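Local coordinates for protein phenylacetaldehyde dehydrogenase (Burkholderia cenocepacia, PDB 4O5H) that probably catalyses the NAD+-dependent oxidation of phenylacetaldehyde to phenylacetate, as a member of the aldehyde dehydrogenase family, at residues R96-L101 against A227-G232; D103-N108 against M134-F139; R140-W145 against R494-Q499. One frame throughout, in Å; residues are numbered along the deposited sequence.

Contact 1: R96-L101 against A227-G232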
ATOM      1  N   ARG A  96      17.620 -15.921  15.818  1.00 11.97           N
ATOM      2  CA  ARG A  96      18.783 -16.803  15.829  1.00 12.54           C
ATOM      3  C   ARG A  96      19.047 -17.352  14.434  1.00 12.23           C
ATOM      4  O   ARG A  96      20.188 -17.319  13.933  1.00 12.24           O
ATOM      5  CB  ARG A  96      18.593 -17.947  16.813  1.00 13.65           C
ATOM      6  CG  ARG A  96      19.809 -18.880  16.869  1.00 14.76           C
ATOM      7  CD  ARG A  96      19.679 -20.008  17.827  1.00 15.83           C
ATOM      8  NE  ARG A  96      19.510 -19.574  19.222  1.00 17.24           N
ATOM      9  CZ  ARG A  96      20.476 -19.293  20.122  1.00 17.76           C
ATOM     10  NH1 ARG A  96      21.759 -19.254  19.810  1.00 17.85           N
ATOM     11  NH2 ARG A  96      20.121 -18.988  21.362  1.00 18.18           N
ATOM     12  N   LEU A  97      17.994 -17.848  13.803  1.00 11.75           N
ATOM     13  CA  LEU A  97      18.130 -18.485  12.487  1.00 11.87           C
ATOM     14  C   LEU A  97      18.613 -17.470  11.422  1.00 11.03           C
ATOM     15  O   LEU A  97      19.436 -17.791  10.577  1.00 10.82           O
ATOM     16  CB  LEU A  97      16.830 -19.135  12.038  1.00 11.96           C
ATOM     17  CG  LEU A  97      16.369 -20.327  12.894  1.00 12.56           C
ATOM     18  CD1 LEU A  97      14.955 -20.708  12.508  1.00 12.56           C
ATOM     19  CD2 LEU A  97      17.277 -21.508  12.700  1.00 13.43           C
ATOM     20  N   MET A  98      18.069 -16.273  11.471  1.00 10.54           N
ATOM     21  CA  MET A  98      18.468 -15.221  10.526  1.00 10.18           C
ATOM     22  C   MET A  98      19.916 -14.860  10.731  1.00 10.09           C
ATOM     23  O   MET A  98      20.629 -14.616   9.754  1.00 10.35           O
ATOM     24  CB  MET A  98      17.559 -14.009  10.667  1.00 10.05           C
ATOM     25  CG  MET A  98      16.131 -14.300  10.209  1.00 10.04           C
ATOM     26  SD  MET A  98      15.059 -12.854  10.330  1.00 10.19           S
ATOM     27  CE  MET A  98      15.769 -11.842   9.073  1.00 10.06           C
ATOM     28  N   LEU A  99      20.382 -14.800  11.986  1.00 10.00           N
ATOM     29  CA  LEU A  99      21.791 -14.470  12.252  1.00 10.05           C
ATOM     30  C   LEU A  99      22.750 -15.524  11.725  1.00 10.33           C
ATOM     31  O   LEU A  99      23.821 -15.208  11.171  1.00 10.26           O
ATOM     32  CB  LEU A  99      22.031 -14.249  13.757  1.00 10.32           C
ATOM     33  CG  LEU A  99      21.346 -13.032  14.350  1.00 10.06           C
ATOM     34  CD1 LEU A  99      21.449 -13.051  15.875  1.00 10.34           C
ATOM     35  CD2 LEU A  99      21.941 -11.752  13.792  1.00 10.13           C
ATOM     36  N   VAL A 100      22.367 -16.780  11.878  1.00 10.44           N
ATOM     37  CA  VAL A 100      23.111 -17.897  11.313  1.00 10.88           C
ATOM     38  C   VAL A 100      23.187 -17.763   9.794  1.00 10.63           C
ATOM     39  O   VAL A 100      24.236 -17.954   9.209  1.00 10.99           O
ATOM     40  CB  VAL A 100      22.457 -19.256  11.698  1.00 11.22           C
ATOM     41  CG1 VAL A 100      23.095 -20.409  10.923  1.00 11.57           C
ATOM     42  CG2 VAL A 100      22.621 -19.507  13.200  1.00 11.60           C
ATOM     43  N   LEU A 101      22.082 -17.428   9.164  1.00 10.21           N
ATOM     44  CA  LEU A 101      22.069 -17.270   7.724  1.00 10.02           C
ATOM     45  C   LEU A 101      22.986 -16.144   7.256  1.00  9.95           C
ATOM     46  O   LEU A 101      23.742 -16.325   6.284  1.00  9.75           O
ATOM     47  CB  LEU A 101      20.637 -17.048   7.228  1.00  9.92           C
ATOM     48  CG  LEU A 101      20.442 -16.793   5.724  1.00  9.85           C
ATOM     49  CD1 LEU A 101      20.995 -17.963   4.912  1.00 10.25           C
ATOM     50  CD2 LEU A 101      18.969 -16.569   5.451  1.00  9.66           C
ATOM     51  N   ALA A 227      20.883 -23.153   7.443  1.00 12.69           N
ATOM     52  CA  ALA A 227      20.680 -22.323   8.619  1.00 12.79           C
ATOM     53  C   ALA A 227      19.624 -22.883   9.576  1.00 12.93           C
ATOM     54  O   ALA A 227      19.649 -22.581  10.741  1.00 13.23           O
ATOM     55  CB  ALA A 227      20.350 -20.880   8.236  1.00 12.32           C
ATOM     56  N   GLY A 228      18.771 -23.766   9.093  1.00 12.86           N
ATOM     57  CA  GLY A 228      17.830 -24.491   9.912  1.00 12.98           C
ATOM     58  C   GLY A 228      16.390 -24.000   9.803  1.00 12.71           C
ATOM     59  O   GLY A 228      15.559 -24.373  10.595  1.00 12.13           O
ATOM     60  N   PHE A 229      16.052 -23.229   8.770  1.00 12.47           N
ATOM     61  CA  PHE A 229      14.638 -22.802   8.635  1.00 12.40           C
ATOM     62  C   PHE A 229      13.712 -23.981   8.360  1.00 12.50           C
ATOM     63  O   PHE A 229      14.056 -24.839   7.606  1.00 12.63           O
ATOM     64  CB  PHE A 229      14.496 -21.747   7.565  1.00 12.24           C
ATOM     65  CG  PHE A 229      15.079 -20.402   7.976  1.00 12.36           C
ATOM     66  CD1 PHE A 229      14.304 -19.488   8.664  1.00 12.27           C
ATOM     67  CD2 PHE A 229      16.410 -20.081   7.696  1.00 12.59           C
ATOM     68  CE1 PHE A 229      14.827 -18.268   9.060  1.00 12.24           C
ATOM     69  CE2 PHE A 229      16.958 -18.878   8.119  1.00 12.47           C
ATOM     70  CZ  PHE A 229      16.160 -17.960   8.775  1.00 12.41           C
ATOM     71  N   PRO A 230      12.519 -24.001   8.968  1.00 12.74           N
ATOM     72  CA  PRO A 230      11.627 -25.122   8.728  1.00 12.72           C
ATOM     73  C   PRO A 230      11.219 -25.176   7.263  1.00 12.18           C
ATOM     74  O   PRO A 230      11.147 -24.149   6.584  1.00 11.48           O
ATOM     75  CB  PRO A 230      10.414 -24.780   9.593  1.00 13.00           C
ATOM     76  CG  PRO A 230      10.965 -24.002  10.731  1.00 13.04           C
ATOM     77  CD  PRO A 230      12.086 -23.200  10.124  1.00 12.93           C
ATOM     78  N   ASP A 231      10.954 -26.369   6.792  1.00 12.20           N
ATOM     79  CA  ASP A 231      10.533 -26.558   5.420  1.00 12.30           C
ATOM     80  C   ASP A 231       9.273 -25.750   5.078  1.00 11.70           C
ATOM     81  O   ASP A 231       8.325 -25.672   5.876  1.00 11.51           O
ATOM     82  CB  ASP A 231      10.254 -28.046   5.152  1.00 12.84           C
ATOM     83  CG  ASP A 231      11.517 -28.886   5.204  1.00 13.53           C
ATOM     84  OD1 ASP A 231      12.598 -28.462   4.722  1.00 13.91           O
ATOM     85  OD2 ASP A 231      11.432 -29.970   5.759  1.00 13.94           O
ATOM     86  N   GLY A 232       9.293 -25.151   3.888  1.00 11.07           N
ATOM     87  CA  GLY A 232       8.168 -24.413   3.378  1.00 10.71           C
ATOM     88  C   GLY A 232       8.150 -22.941   3.794  1.00 10.35           C
ATOM     89  O   GLY A 232       7.332 -22.178   3.306  1.00  9.81           O
TER
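L101 and A227 bring the two backbones nearest, with their CA atoms 5.3 Å apart. R96-L101 is helical throughout, within helix 91-107, while A227-G232 comes off the end of helix 215-227 and runs on as an irregular loop. The turn is made at G228, whose phi of 105° leaves helical values and, with two bonds back into the last turn, forms a Schellman motif. No hydrogen bond joins the two segments; they meet through apolar surfaces. F229 carries much of this. Its CG lies anti to its own carbonyl carbon (chi1 -71°), and the ring reaches back to the helix although the CB bond does not aim at it. L97 CB sits over one face of the ring, offset toward the rim and 3.5 Å from F229 CZ, a CH-pi contact in which the two side chains slide past each other in opposite directions. M98 CG lies at the ring edge, in its plane, 3.9 Å from F229 CZ.

The loop belongs to a beta-alpha-beta crossover: strand 204-208, helix 215-227 and then strand 234-236, parallel to the first, in the sheet expected to form the Rossmann-like, cofactor-binding part of an aldehyde dehydrogenase. Helix 91-107 covers the exit from the crossover helix, and L199 of helix 187-201 also packs on F229.

L97 CD2 comes within 3.3 Å of the carbonyl oxygen of A227, and its other methyl, CD1, skirts P230 CD more loosely at 4.5 Å. A227 presents its CB to two residues one after the other: V100 CG1 at 3.9 Å and L101 CB at 4.0 Å. L101 then crosses the F229 ring at about a right angle, its CD2 resting near F229 CE2, while W86 packs on both L97 and P230.

Contact 2: D103-N108 against M134-F139. With EDO (1,2-ethanediol), chain H.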
ATOM      1  N   ASP A 103      25.741 -15.115   8.710  1.00 11.33           N
ATOM      2  CA  ASP A 103      27.103 -15.654   8.794  1.00 12.15           C
ATOM      3  C   ASP A 103      27.427 -16.630   7.649  1.00 12.39           C
ATOM      4  O   ASP A 103      28.523 -16.601   7.110  1.00 12.82           O
ATOM      5  CB  ASP A 103      27.302 -16.369  10.122  1.00 12.67           C
ATOM      6  CG  ASP A 103      27.474 -15.415  11.295  1.00 13.20           C
ATOM      7  OD1 ASP A 103      27.848 -14.236  11.088  1.00 13.01           O
ATOM      8  OD2 ASP A 103      27.282 -15.901  12.458  1.00 14.10           O
ATOM      9  N   LEU A 104      26.478 -17.504   7.301  1.00 12.43           N
ATOM     10  CA  LEU A 104      26.688 -18.445   6.212  1.00 12.50           C
ATOM     11  C   LEU A 104      26.911 -17.725   4.882  1.00 11.76           C
ATOM     12  O   LEU A 104      27.721 -18.169   4.091  1.00 11.65           O
ATOM     13  CB  LEU A 104      25.519 -19.426   6.096  1.00 12.98           C
ATOM     14  CG  LEU A 104      25.383 -20.488   7.186  1.00 13.58           C
ATOM     15  CD1 LEU A 104      24.078 -21.237   7.039  1.00 13.77           C
ATOM     16  CD2 LEU A 104      26.520 -21.501   7.117  1.00 14.75           C
ATOM     17  N   ILE A 105      26.196 -16.624   4.648  1.00 10.99           N
ATOM     18  CA  ILE A 105      26.392 -15.843   3.428  1.00 10.74           C
ATOM     19  C   ILE A 105      27.823 -15.272   3.397  1.00 10.92           C
ATOM     20  O   ILE A 105      28.528 -15.439   2.419  1.00 10.75           O
ATOM     21  CB  ILE A 105      25.351 -14.728   3.284  1.00 10.38           C
ATOM     22  CG1 ILE A 105      23.962 -15.364   3.022  1.00 10.11           C
ATOM     23  CG2 ILE A 105      25.743 -13.744   2.185  1.00 10.22           C
ATOM     24  CD1 ILE A 105      22.806 -14.405   3.243  1.00  9.94           C
ATOM     25  N   GLU A 106      28.223 -14.657   4.512  1.00 10.95           N
ATOM     26  CA  GLU A 106      29.557 -14.140   4.637  1.00 11.31           C
ATOM     27  C   GLU A 106      30.625 -15.224   4.496  1.00 11.51           C
ATOM     28  O   GLU A 106      31.656 -14.978   3.900  1.00 11.49           O
ATOM     29  CB  GLU A 106      29.699 -13.386   5.957  1.00 11.61           C
ATOM     30  CG  GLU A 106      28.948 -12.045   5.911  1.00 11.45           C
ATOM     31  CD  GLU A 106      28.881 -11.312   7.232  1.00 11.64           C
ATOM     32  OE1 GLU A 106      29.249 -11.861   8.280  1.00 12.26           O
ATOM     33  OE2 GLU A 106      28.420 -10.160   7.237  1.00 11.81           O
ATOM     34  N   ALA A 107      30.364 -16.412   5.050  1.00 11.51           N
ATOM     35  CA  ALA A 107      31.361 -17.503   4.980  1.00 11.91           C
ATOM     36  C   ALA A 107      31.549 -17.968   3.546  1.00 11.83           C
ATOM     37  O   ALA A 107      32.570 -18.512   3.211  1.00 11.94           O
ATOM     38  CB  ALA A 107      30.959 -18.686   5.893  1.00 12.04           C
ATOM     39  N   ASN A 108      30.533 -17.800   2.712  1.00 11.41           N
ATOM     40  CA  ASN A 108      30.577 -18.281   1.350  1.00 11.50           C
ATOM     41  C   ASN A 108      30.490 -17.136   0.343  1.00 11.47           C
ATOM     42  O   ASN A 108      29.990 -17.306  -0.762  1.00 11.63           O
ATOM     43  CB  ASN A 108      29.425 -19.276   1.132  1.00 11.35           C
ATOM     44  CG  ASN A 108      29.588 -20.539   1.973  1.00 11.56           C
ATOM     45  OD1 ASN A 108      30.354 -21.411   1.624  1.00 11.75           O
ATOM     46  ND2 ASN A 108      28.883 -20.605   3.096  1.00 11.30           N
ATOM     47  N   MET A 134      26.121  -6.777   1.436  1.00 10.82           N
ATOM     48  CA  MET A 134      24.880  -6.146   1.842  1.00 10.79           C
ATOM     49  C   MET A 134      23.684  -7.106   1.924  1.00 10.22           C
ATOM     50  O   MET A 134      22.728  -6.823   2.633  1.00  9.86           O
ATOM     51  CB  MET A 134      24.571  -4.914   0.988  1.00 11.36           C
ATOM     52  CG  MET A 134      25.510  -3.733   1.283  1.00 12.02           C
ATOM     53  SD  MET A 134      25.264  -3.122   2.973  1.00 12.96           S
ATOM     54  CE  MET A 134      23.818  -2.117   2.650  1.00 12.58           C
ATOM     55  N   ALA A 135      23.734  -8.212   1.201  1.00  9.99           N
ATOM     56  CA  ALA A 135      22.737  -9.269   1.365  1.00  9.87           C
ATOM     57  C   ALA A 135      22.845  -9.848   2.761  1.00  9.69           C
ATOM     58  O   ALA A 135      21.857  -9.986   3.443  1.00  9.63           O
ATOM     59  CB  ALA A 135      22.899 -10.346   0.330  1.00  9.93           C
ATOM     60  N   ALA A 136      24.050 -10.186   3.160  1.00  9.85           N
ATOM     61  CA  ALA A 136      24.292 -10.674   4.507  1.00  9.94           C
ATOM     62  C   ALA A 136      23.866  -9.668   5.563  1.00 10.06           C
ATOM     63  O   ALA A 136      23.205 -10.020   6.548  1.00  9.92           O
ATOM     64  CB  ALA A 136      25.761 -11.062   4.694  1.00 10.14           C
ATOM     65  N   GLN A 137      24.252  -8.410   5.383  1.00 10.27           N
ATOM     66  CA  GLN A 137      23.893  -7.411   6.367  1.00 10.52           C
ATOM     67  C   GLN A 137      22.387  -7.192   6.438  1.00  9.93           C
ATOM     68  O   GLN A 137      21.883  -6.855   7.490  1.00  9.61           O
ATOM     69  CB  GLN A 137      24.599  -6.054   6.125  1.00 11.23           C
ATOM     70  CG  GLN A 137      26.089  -6.105   6.341  1.00 12.37           C
ATOM     71  CD  GLN A 137      26.504  -6.104   7.816  1.00 13.52           C
ATOM     72  OE1 GLN A 137      25.694  -6.298   8.730  1.00 14.67           O
ATOM     73  NE2 GLN A 137      27.791  -5.954   8.035  1.00 14.63           N
ATOM     74  N   CYS A 138      21.678  -7.345   5.314  1.00  9.58           N
ATOM     75  CA  CYS A 138      20.238  -7.197   5.327  1.00  9.28           C
ATOM     76  C   CYS A 138      19.614  -8.256   6.230  1.00  8.96           C
ATOM     77  O   CYS A 138      18.798  -7.940   7.070  1.00  8.65           O
ATOM     78  CB  CYS A 138      19.652  -7.324   3.930  1.00  9.36           C
ATOM     79  SG  CYS A 138      17.872  -6.999   3.882  1.00  9.79           S
ATOM     80  N   PHE A 139      20.031  -9.530   6.088  1.00  8.81           N
ATOM     81  CA  PHE A 139      19.560 -10.556   7.004  1.00  8.73           C
ATOM     82  C   PHE A 139      19.929 -10.265   8.462  1.00  8.82           C
ATOM     83  O   PHE A 139      19.129 -10.483   9.349  1.00  8.45           O
ATOM     84  CB  PHE A 139      20.061 -11.944   6.594  1.00  8.94           C
ATOM     85  CG  PHE A 139      19.305 -12.544   5.416  1.00  8.93           C
ATOM     86  CD1 PHE A 139      18.005 -13.003   5.594  1.00  8.92           C
ATOM     87  CD2 PHE A 139      19.878 -12.582   4.153  1.00  9.11           C
ATOM     88  CE1 PHE A 139      17.286 -13.518   4.522  1.00  9.05           C
ATOM     89  CE2 PHE A 139      19.170 -13.119   3.064  1.00  9.16           C
ATOM     90  CZ  PHE A 139      17.869 -13.573   3.254  1.00  9.07           C
TER
HETATM   91  C1  EDO H 604      28.242 -13.243  14.485  1.00 28.61           C
HETATM   92  O1  EDO H 604      26.873 -13.611  14.198  1.00 24.55           O
HETATM   93  C2  EDO H 604      28.755 -12.048  13.653  1.00 32.39           C
HETATM   94  O2  EDO H 604      29.870 -12.339  12.750  1.00 33.70           O
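I105 meets helix 134-139 with two branches set by its torsions. CG1 is anti to the carbonyl carbon (chi1 -68°), which leaves CG2 anti to the backbone N, and a nearly extended chi2 of 164° carries CD1 outward. CG2 lands 3.7 Å from A136 CB, whereas CD1 comes to 3.6 Å from F139 CD2; the I105 and F139 side chains cross at about a right angle. E106, also with CG anti to its carbonyl carbon, brings that CG to 3.6 Å from the same A136 CB. A136 CB is thus shared by two consecutive residues of the facing helix, and its small size lets the backbones come close, with the CA atoms of I105 and A136 5.7 Å apart.

The axes of 103-107 and 134-139 run almost antiparallel, at 167° between their N-to-C directions, and approach to 8.6 Å. Nothing polar bonds across these two segments. The carboxylate of E106, at the end of an extended chain, instead finds R140, one residue beyond F139, through a salt bridge from OE2 to NH1, and D103 OD1 pairs with R140 NH2. D103 also holds a 1,2-ethanediol, probably from the crystallisation liquor: EDO O1 donates to D103 OD2 at 2.9 Å, and EDO O2 makes a weak bond to D103 OD1. At the far end N108 turns back on its own helix, its ND2 2.9 Å from L104 O.

This is helix-on-helix packing of the aldehyde dehydrogenase fold, with more helices around it. Helix 187-201 covers F139 through A192 and A196, helix 215-227 sets L220 against I105 and A226 against L104, and the second subunit also reaches helix 124-145, where its P159 packs on Q137 and its Y160 on M134.

Contact 3: R140-W145 against R494-Q499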
ATOM      1  N   ARG A 140      21.139  -9.772   8.702  1.00  9.07           N
ATOM      2  CA  ARG A 140      21.562  -9.490  10.086  1.00  9.32           C
ATOM      3  C   ARG A 140      20.747  -8.321  10.686  1.00  9.33           C
ATOM      4  O   ARG A 140      20.236  -8.411  11.824  1.00  9.16           O
ATOM      5  CB  ARG A 140      23.076  -9.182  10.155  1.00  9.58           C
ATOM      6  CG  ARG A 140      23.564  -8.920  11.583  1.00  9.80           C
ATOM      7  CD  ARG A 140      25.068  -8.921  11.663  1.00 10.30           C
ATOM      8  NE  ARG A 140      25.636 -10.204  11.307  1.00 10.51           N
ATOM      9  CZ  ARG A 140      26.465 -10.416  10.286  1.00 10.95           C
ATOM     10  NH1 ARG A 140      26.847  -9.443   9.478  1.00 11.11           N
ATOM     11  NH2 ARG A 140      26.938 -11.645  10.049  1.00 11.37           N
ATOM     12  N   TYR A 141      20.634  -7.230   9.915  1.00  9.42           N
ATOM     13  CA  TYR A 141      19.881  -6.042  10.367  1.00  9.37           C
ATOM     14  C   TYR A 141      18.435  -6.442  10.703  1.00  9.42           C
ATOM     15  O   TYR A 141      17.922  -6.163  11.805  1.00  9.35           O
ATOM     16  CB  TYR A 141      19.945  -4.950   9.316  1.00  9.48           C
ATOM     17  CG  TYR A 141      19.051  -3.756   9.587  1.00  9.37           C
ATOM     18  CD1 TYR A 141      19.465  -2.729  10.389  1.00  9.60           C
ATOM     19  CD2 TYR A 141      17.745  -3.723   9.103  1.00  9.32           C
ATOM     20  CE1 TYR A 141      18.630  -1.656  10.667  1.00  9.56           C
ATOM     21  CE2 TYR A 141      16.891  -2.673   9.396  1.00  9.32           C
ATOM     22  CZ  TYR A 141      17.357  -1.629  10.166  1.00  9.49           C
ATOM     23  OH  TYR A 141      16.496  -0.576  10.468  1.00  9.64           O
ATOM     24  N   MET A 142      17.779  -7.159   9.782  1.00  9.33           N
ATOM     25  CA  MET A 142      16.391  -7.561  10.001  1.00  9.04           C
ATOM     26  C   MET A 142      16.228  -8.591  11.121  1.00  8.88           C
ATOM     27  O   MET A 142      15.215  -8.612  11.794  1.00  8.43           O
ATOM     28  CB  MET A 142      15.784  -8.082   8.679  1.00  9.03           C
ATOM     29  CG  MET A 142      15.736  -7.035   7.553  1.00  9.16           C
ATOM     30  SD  MET A 142      14.648  -5.660   7.958  1.00  8.94           S
ATOM     31  CE  MET A 142      15.178  -4.494   6.705  1.00  9.25           C
ATOM     32  N   ALA A 143      17.221  -9.453  11.299  1.00  9.00           N
ATOM     33  CA  ALA A 143      17.228 -10.368  12.416  1.00  9.15           C
ATOM     34  C   ALA A 143      16.976  -9.637  13.729  1.00  9.22           C
ATOM     35  O   ALA A 143      16.197 -10.092  14.597  1.00  9.05           O
ATOM     36  CB  ALA A 143      18.539 -11.132  12.516  1.00  9.41           C
ATOM     37  N   GLY A 144      17.600  -8.501  13.866  1.00  9.13           N
ATOM     38  CA  GLY A 144      17.448  -7.716  15.080  1.00  9.26           C
ATOM     39  C   GLY A 144      16.049  -7.133  15.238  1.00  9.14           C
ATOM     40  O   GLY A 144      15.660  -6.832  16.367  1.00  9.02           O
ATOM     41  N   TRP A 145      15.294  -6.939  14.132  1.00  8.87           N
ATOM     42  CA  TRP A 145      13.909  -6.512  14.255  1.00  8.89           C
ATOM     43  C   TRP A 145      12.986  -7.617  14.742  1.00  8.98           C
ATOM     44  O   TRP A 145      11.924  -7.301  15.299  1.00  9.14           O
ATOM     45  CB  TRP A 145      13.319  -5.930  12.945  1.00  8.94           C
ATOM     46  CG  TRP A 145      13.698  -4.490  12.737  1.00  9.15           C
ATOM     47  CD1 TRP A 145      14.424  -3.996  11.752  1.00  9.30           C
ATOM     48  CD2 TRP A 145      13.372  -3.380  13.592  1.00  9.40           C
ATOM     49  NE1 TRP A 145      14.579  -2.625  11.885  1.00  9.44           N
ATOM     50  CE2 TRP A 145      13.924  -2.225  13.008  1.00  9.58           C
ATOM     51  CE3 TRP A 145      12.617  -3.253  14.742  1.00  9.50           C
ATOM     52  CZ2 TRP A 145      13.828  -0.976  13.590  1.00  9.70           C
ATOM     53  CZ3 TRP A 145      12.537  -2.041  15.341  1.00  9.70           C
ATOM     54  CH2 TRP A 145      13.112  -0.901  14.753  1.00  9.88           C
ATOM     55  N   ARG A 494      13.134   0.333   9.356  1.00 13.95           N
ATOM     56  CA  ARG A 494      11.946   0.057  10.142  1.00 15.11           C
ATOM     57  C   ARG A 494      10.703   0.014   9.261  1.00 13.88           C
ATOM     58  O   ARG A 494       9.773  -0.764   9.522  1.00 13.22           O
ATOM     59  CB  ARG A 494      11.775   1.143  11.209  1.00 18.09           C
ATOM     60  CG  ARG A 494      10.672   0.863  12.187  1.00 21.31           C
ATOM     61  CD  ARG A 494      10.977   1.589  13.481  1.00 26.37           C
ATOM     62  NE  ARG A 494      11.127   3.012  13.231  1.00 29.65           N
ATOM     63  CZ  ARG A 494      10.104   3.857  13.160  1.00 37.08           C
ATOM     64  NH1 ARG A 494       8.852   3.417  13.313  1.00 38.87           N
ATOM     65  NH2 ARG A 494      10.320   5.161  12.953  1.00 41.91           N
ATOM     66  N   ALA A 495      10.673   0.833   8.225  1.00 12.63           N
ATOM     67  CA  ALA A 495       9.480   0.913   7.356  1.00 12.47           C
ATOM     68  C   ALA A 495       9.090  -0.438   6.777  1.00 12.30           C
ATOM     69  O   ALA A 495       7.910  -0.805   6.763  1.00 12.07           O
ATOM     70  CB  ALA A 495       9.685   1.934   6.257  1.00 12.34           C
ATOM     71  N   VAL A 496      10.054  -1.195   6.274  1.00 12.51           N
ATOM     72  CA  VAL A 496       9.678  -2.435   5.544  1.00 13.24           C
ATOM     73  C   VAL A 496       9.100  -3.430   6.518  1.00 13.83           C
ATOM     74  O   VAL A 496       8.148  -4.145   6.214  1.00 13.71           O
ATOM     75  CB  VAL A 496      10.848  -3.035   4.712  1.00 13.23           C
ATOM     76  CG1 VAL A 496      11.940  -3.607   5.612  1.00 13.43           C
ATOM     77  CG2 VAL A 496      10.346  -4.090   3.763  1.00 13.15           C
ATOM     78  N   ILE A 497       9.634  -3.443   7.730  1.00 15.33           N
ATOM     79  CA  ILE A 497       9.121  -4.319   8.763  1.00 16.81           C
ATOM     80  C   ILE A 497       7.638  -4.083   8.983  1.00 17.90           C
ATOM     81  O   ILE A 497       6.800  -5.019   8.975  1.00 18.95           O
ATOM     82  CB  ILE A 497       9.935  -4.146  10.083  1.00 17.16           C
ATOM     83  CG1 ILE A 497      11.354  -4.704   9.894  1.00 17.79           C
ATOM     84  CG2 ILE A 497       9.245  -4.798  11.251  1.00 17.63           C
ATOM     85  CD1 ILE A 497      11.466  -6.234   9.801  1.00 17.96           C
ATOM     86  N   ASP A 498       7.264  -2.834   9.161  1.00 20.96           N
ATOM     87  CA  ASP A 498       5.840  -2.523   9.323  1.00 22.35           C
ATOM     88  C   ASP A 498       5.020  -2.960   8.116  1.00 20.79           C
ATOM     89  O   ASP A 498       3.874  -3.342   8.247  1.00 22.03           O
ATOM     90  CB  ASP A 498       5.615  -1.023   9.617  1.00 25.42           C
ATOM     91  CG  ASP A 498       6.203  -0.581  10.981  1.00 29.94           C
ATOM     92  OD1 ASP A 498       6.310  -1.401  11.934  1.00 29.73           O
ATOM     93  OD2 ASP A 498       6.578   0.621  11.079  1.00 35.97           O
ATOM     94  N   GLN A 499       5.595  -2.893   6.930  1.00 19.09           N
ATOM     95  CA  GLN A 499       4.883  -3.293   5.723  1.00 17.27           C
ATOM     96  C   GLN A 499       4.759  -4.798   5.511  1.00 15.61           C
ATOM     97  O   GLN A 499       4.077  -5.226   4.592  1.00 16.06           O
ATOM     98  CB  GLN A 499       5.523  -2.606   4.511  1.00 18.94           C
ATOM     99  CG  GLN A 499       5.358  -1.074   4.624  1.00 20.78           C
ATOM    100  CD  GLN A 499       5.843  -0.301   3.391  1.00 22.62           C
ATOM    101  OE1 GLN A 499       5.976  -0.883   2.305  1.00 22.55           O
ATOM    102  NE2 GLN A 499       6.111   1.006   3.566  1.00 21.99           N
TER
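W145 and I497 join the last part of helix 124-145 to the short helix 493-499 of the aldehyde dehydrogenase fold, which leads into strand 501-509, the antiparallel partner of strand 166-181. The axes of 140-145 and 494-499 cross at -58° and come no closer than 10.8 Å, so long side chains have to fill the gap. I497 supplies the middle: its CG1 lies 3.7 Å from W145 CD1, and its CD1 comes as close to M142 SD. The bend of the M142 chain at chi2 (-64°) turns SD toward I497, and CE beyond it lies 3.5 Å from V496 CG1, the two side chains meeting at about a right angle. Farther out, R494 runs the aliphatic part of its chain past the six-membered end of the indole, with CD 3.5 Å from W145 CH2. Its NH2 carries on to a weak hydrogen bond with OG of S152 of the second subunit. Helix 187-201 also packs here, with A196 on M142, P197 on V496 and A200 on I497. The indole is also tied within its own helix: W145 NE1 donates to Y141 OH at 3.1 Å, nearly straight and close to the indole plane.

Overall arrangement
Two helices tie the set together: helix 91-107 serves contacts 1 and 2, and helix 124-145 serves contacts 2 and 3. Contact 2 is the buried one; the other two are only partly buried. Between contacts 1 and 2, L101 CD2 packs 3.6 Å from F139 CE1; between 1 and 3, M98 and L99 rest on A143. Contacts 2 and 3 are joined by charge instead, through R140. The chemistry shifts accordingly: in contact 1 an aromatic ring from a loop after a helix end, laid on the flank of helix 91-107; in contact 2 an alanine methyl and a phenyl ring against isoleucine and glutamate carbons; in contact 3 long chains with an indole.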